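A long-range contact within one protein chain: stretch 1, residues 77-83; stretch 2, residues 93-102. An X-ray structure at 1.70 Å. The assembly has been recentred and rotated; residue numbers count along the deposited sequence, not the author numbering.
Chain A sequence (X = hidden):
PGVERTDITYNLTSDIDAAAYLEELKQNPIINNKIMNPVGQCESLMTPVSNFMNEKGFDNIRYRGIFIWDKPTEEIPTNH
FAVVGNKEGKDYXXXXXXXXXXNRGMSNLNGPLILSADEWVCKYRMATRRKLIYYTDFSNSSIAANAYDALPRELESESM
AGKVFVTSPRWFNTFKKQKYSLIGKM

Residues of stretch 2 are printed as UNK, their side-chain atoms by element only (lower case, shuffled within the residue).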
# COMPACT_ATOMS: atom_id res chain seq x y z
N PRO A 77 3.94 8.29 -12.33
CA PRO A 77 3.11 8.33 -11.14
C PRO A 77 3.89 7.92 -9.90
O PRO A 77 4.96 7.35 -9.99
CB PRO A 77 2.07 7.24 -11.42
CG PRO A 77 2.79 6.22 -12.26
CD PRO A 77 3.55 7.17 -13.21
N THR A 78 3.37 8.28 -8.75
CA THR A 78 3.96 7.80 -7.49
C THR A 78 3.53 6.37 -7.25
O THR A 78 2.34 6.04 -7.39
CB THR A 78 3.53 8.69 -6.40
OG1 THR A 78 4.01 10.01 -6.65
CG2 THR A 78 4.03 8.14 -5.01
N ASN A 79 4.48 5.52 -6.89
CA ASN A 79 4.16 4.13 -6.60
C ASN A 79 4.21 3.86 -5.10
O ASN A 79 4.77 4.66 -4.28
CB ASN A 79 4.94 3.15 -7.48
CG ASN A 79 6.42 3.09 -7.14
OD1 ASN A 79 6.87 3.83 -6.25
ND2 ASN A 79 7.19 2.21 -7.81
N HIS A 80 3.61 2.76 -4.71
CA HIS A 80 3.63 2.31 -3.34
C HIS A 80 3.29 0.80 -3.34
O HIS A 80 2.74 0.27 -4.30
CB HIS A 80 2.62 3.08 -2.48
CG HIS A 80 2.79 2.86 -1.01
ND1 HIS A 80 3.95 3.14 -0.33
CD2 HIS A 80 1.92 2.37 -0.08
CE1 HIS A 80 3.79 2.84 0.95
NE2 HIS A 80 2.57 2.35 1.12
N PHE A 81 3.68 0.16 -2.27
CA PHE A 81 3.51 -1.30 -2.10
C PHE A 81 3.08 -1.67 -0.70
O PHE A 81 3.61 -1.15 0.30
CB PHE A 81 4.77 -2.07 -2.49
CG PHE A 81 5.19 -1.82 -3.91
CD1 PHE A 81 4.64 -2.54 -4.93
CD2 PHE A 81 6.12 -0.86 -4.20
CE1 PHE A 81 4.98 -2.29 -6.21
CE2 PHE A 81 6.46 -0.63 -5.52
CZ PHE A 81 5.88 -1.32 -6.49
N ALA A 82 2.15 -2.61 -0.60
CA ALA A 82 1.74 -3.11 0.68
C ALA A 82 1.61 -4.65 0.56
O ALA A 82 1.67 -5.17 -0.55
CB ALA A 82 0.38 -2.48 1.13
N VAL A 83 1.33 -5.31 1.66
CA VAL A 83 1.16 -6.79 1.64
C VAL A 83 -0.20 -7.14 2.25
O VAL A 83 -0.59 -6.56 3.26
CB VAL A 83 2.34 -7.51 2.35
CG1 VAL A 83 2.27 -9.01 2.16
CG2 VAL A 83 3.72 -6.99 1.85
N UNK A 93 -4.24 -5.76 5.53
CA UNK A 93 -3.18 -5.10 4.79
C UNK A 93 -2.18 -4.60 5.81
O UNK A 93 -2.52 -3.85 6.71
c UNK A 93 -4.85 -4.44 3.03
c UNK A 93 -2.56 -3.38 3.09
c UNK A 93 -3.69 -3.96 3.95
N UNK A 94 -0.94 -5.07 5.68
CA UNK A 94 0.22 -4.53 6.37
C UNK A 94 0.86 -3.51 5.42
O UNK A 94 1.36 -3.85 4.32
c UNK A 94 0.82 -6.46 7.94
c UNK A 94 0.28 -8.10 10.15
c UNK A 94 -0.32 -7.25 7.97
c UNK A 94 1.19 -5.64 6.72
c UNK A 94 1.74 -6.57 8.99
c UNK A 94 -0.62 -8.06 9.10
c UNK A 94 1.48 -7.36 10.06
N UNK A 95 0.84 -2.25 5.84
CA UNK A 95 1.38 -1.17 5.06
C UNK A 95 2.21 -0.29 5.98
O UNK A 95 1.81 0.83 6.34
o UNK A 95 1.88 0.92 3.27
c UNK A 95 0.67 0.72 3.44
o UNK A 95 -0.24 1.38 2.88
c UNK A 95 0.22 -0.40 4.40
N UNK A 96 3.33 -0.85 6.40
CA UNK A 96 4.17 -0.26 7.43
C UNK A 96 5.05 0.92 6.95
O UNK A 96 5.76 1.50 7.75
c UNK A 96 4.10 -2.46 8.77
c UNK A 96 5.00 -1.31 8.21
c UNK A 96 6.10 -1.93 7.36
N UNK A 97 4.98 1.27 5.67
CA UNK A 97 5.66 2.45 5.15
C UNK A 97 4.71 3.50 4.56
O UNK A 97 5.16 4.40 3.85
c UNK A 97 6.72 2.07 4.14
o UNK A 97 6.20 1.51 2.96
N UNK A 98 3.42 3.42 4.89
CA UNK A 98 2.39 4.34 4.36
C UNK A 98 2.76 5.78 4.65
O UNK A 98 2.52 6.70 3.86
c UNK A 98 0.97 4.01 5.00
N UNK A 99 3.31 5.98 5.83
CA UNK A 99 3.66 7.30 6.30
C UNK A 99 4.78 7.96 5.54
O UNK A 99 5.08 9.16 5.82
c UNK A 99 4.94 5.02 8.03
c UNK A 99 6.76 5.52 9.12
n UNK A 99 6.07 4.52 8.60
c UNK A 99 3.95 7.37 7.78
n UNK A 99 6.11 6.66 8.86
c UNK A 99 4.93 6.35 8.23
N UNK A 100 5.37 7.27 4.56
CA UNK A 100 6.25 7.96 3.61
C UNK A 100 5.55 9.14 2.90
O UNK A 100 6.22 10.02 2.41
c UNK A 100 6.90 7.02 2.61
n UNK A 100 6.13 5.06 -0.43
o UNK A 100 7.81 6.53 -0.08
c UNK A 100 6.02 6.51 1.51
c UNK A 100 6.75 6.01 0.29
N UNK A 101 4.22 9.15 2.90
CA UNK A 101 3.41 10.19 2.24
C UNK A 101 2.94 11.33 3.15
O UNK A 101 2.35 12.32 2.68
c UNK A 101 3.40 8.91 -0.52
c UNK A 101 2.53 6.31 -0.32
c UNK A 101 2.20 9.55 1.55
c UNK A 101 3.36 6.68 -1.36
c UNK A 101 3.81 8.02 -1.47
c UNK A 101 2.16 7.23 0.62
c UNK A 101 2.58 8.54 0.52
N UNK A 102 3.22 11.21 4.45
CA UNK A 102 2.79 12.21 5.45
C UNK A 102 3.09 13.64 5.05
O UNK A 102 2.25 14.56 5.23
c UNK A 102 2.75 12.67 7.95
o UNK A 102 4.67 12.06 9.24
o UNK A 102 2.91 12.88 10.33
c UNK A 102 3.43 11.93 6.80
c UNK A 102 3.50 12.52 9.27
O HOH W 1 4.27 -0.41 3.08

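Position 93 carries three side-chain carbons, one bearing the other two. That branching at CB marks a valine, and Val93 suits a strand beside a small neighbour: its CG1 lies 3.6 Å from CB of Ala82, an apolar contact in a buried setting. Its CA also approaches O of Val83 at 3.3 Å, a CA-H...O contact.

Position 94 has one carbon followed by a ring of six carbons, with no oxygen on the ring, so it is phenylalanine. Its backbone does the pairing: Phe94 N donates to Val83 O at 2.9 Å, and Val83 N donates to Phe94 O at 3.0 Å. The two residues form an antiparallel hydrogen-bonded pair with their side chains on the same face of the sheet, although the end of the Phe94 ring leads away from stretch 1.

Position 95 shows two carbons, the second carrying two oxygens: a short carboxylate, hence aspartate. The side chain leaves sideways, but its end comes nearer to stretch 1, and His80 NE2 donates to Asp95 OD1 at 2.7 Å. A buried carboxylate needs such partners; the oxygen of water 1 also lies 2.7 Å from Asp95 OD1, and OD2 is bonded elsewhere in the structure.

Position 96 again has one carbon bearing two others and touches nothing on stretch 1. Val96 points away, at the second place of a type I turn that begins at Asp95; its side chain is buried and apolar, with no polar group to satisfy.

Position 97 has one carbon and one oxygen, a serine. The small hydroxyl fits beside the histidine, with Ser97 OG 3.4 Å from His80 CE1, and it makes a hydrogen bond of 2.7 Å with the oxygen of water 1. The same water oxygen lies 3.0 Å from Phe81 O, so it links the stretches, although it has more acceptors in reach than protons to give.

Position 98 has a single side-chain carbon, so it is alanine. Ala98 CA lies 3.8 Å from His80 NE2, where a lone CB takes little room, and the residue closes the turn with a weak bond from Ala98 N to Asp95 O at 3.4 Å.

Position 99 carries one carbon and a five-membered ring of three carbons and two nitrogens, a histidine. It points away from stretch 1, and His99 NE2 instead donates to Val96 O at 3.2 Å, bracing the loop.

Position 100 has three carbons, the third bearing one oxygen and one nitrogen: glutamine. The amide supplies a donor, and Gln100 NE2 gives a hydrogen bond to His80 ND1 at 2.9 Å.

Position 101 is another six-carbon ring on one carbon. Phe101 offers a flat apolar ring whose C-H edge can meet the face of His80, and its CE1 meets Thr78 CG2 at 3.5 Å.

Position 102 has three carbons ending in two oxygens, a glutamate; partly exposed, Glu102 is out of reach of stretch 1.

The contact therefore has two parts. Backbone pairing at Val83 and Phe94 joins the strands, while the turn and 3-10 segment bring Asp95, Gln100 and Phe101 around His80, engaging both ring nitrogens and one ring face.

Stretch 2 (93-102) VFDVSAHQFE
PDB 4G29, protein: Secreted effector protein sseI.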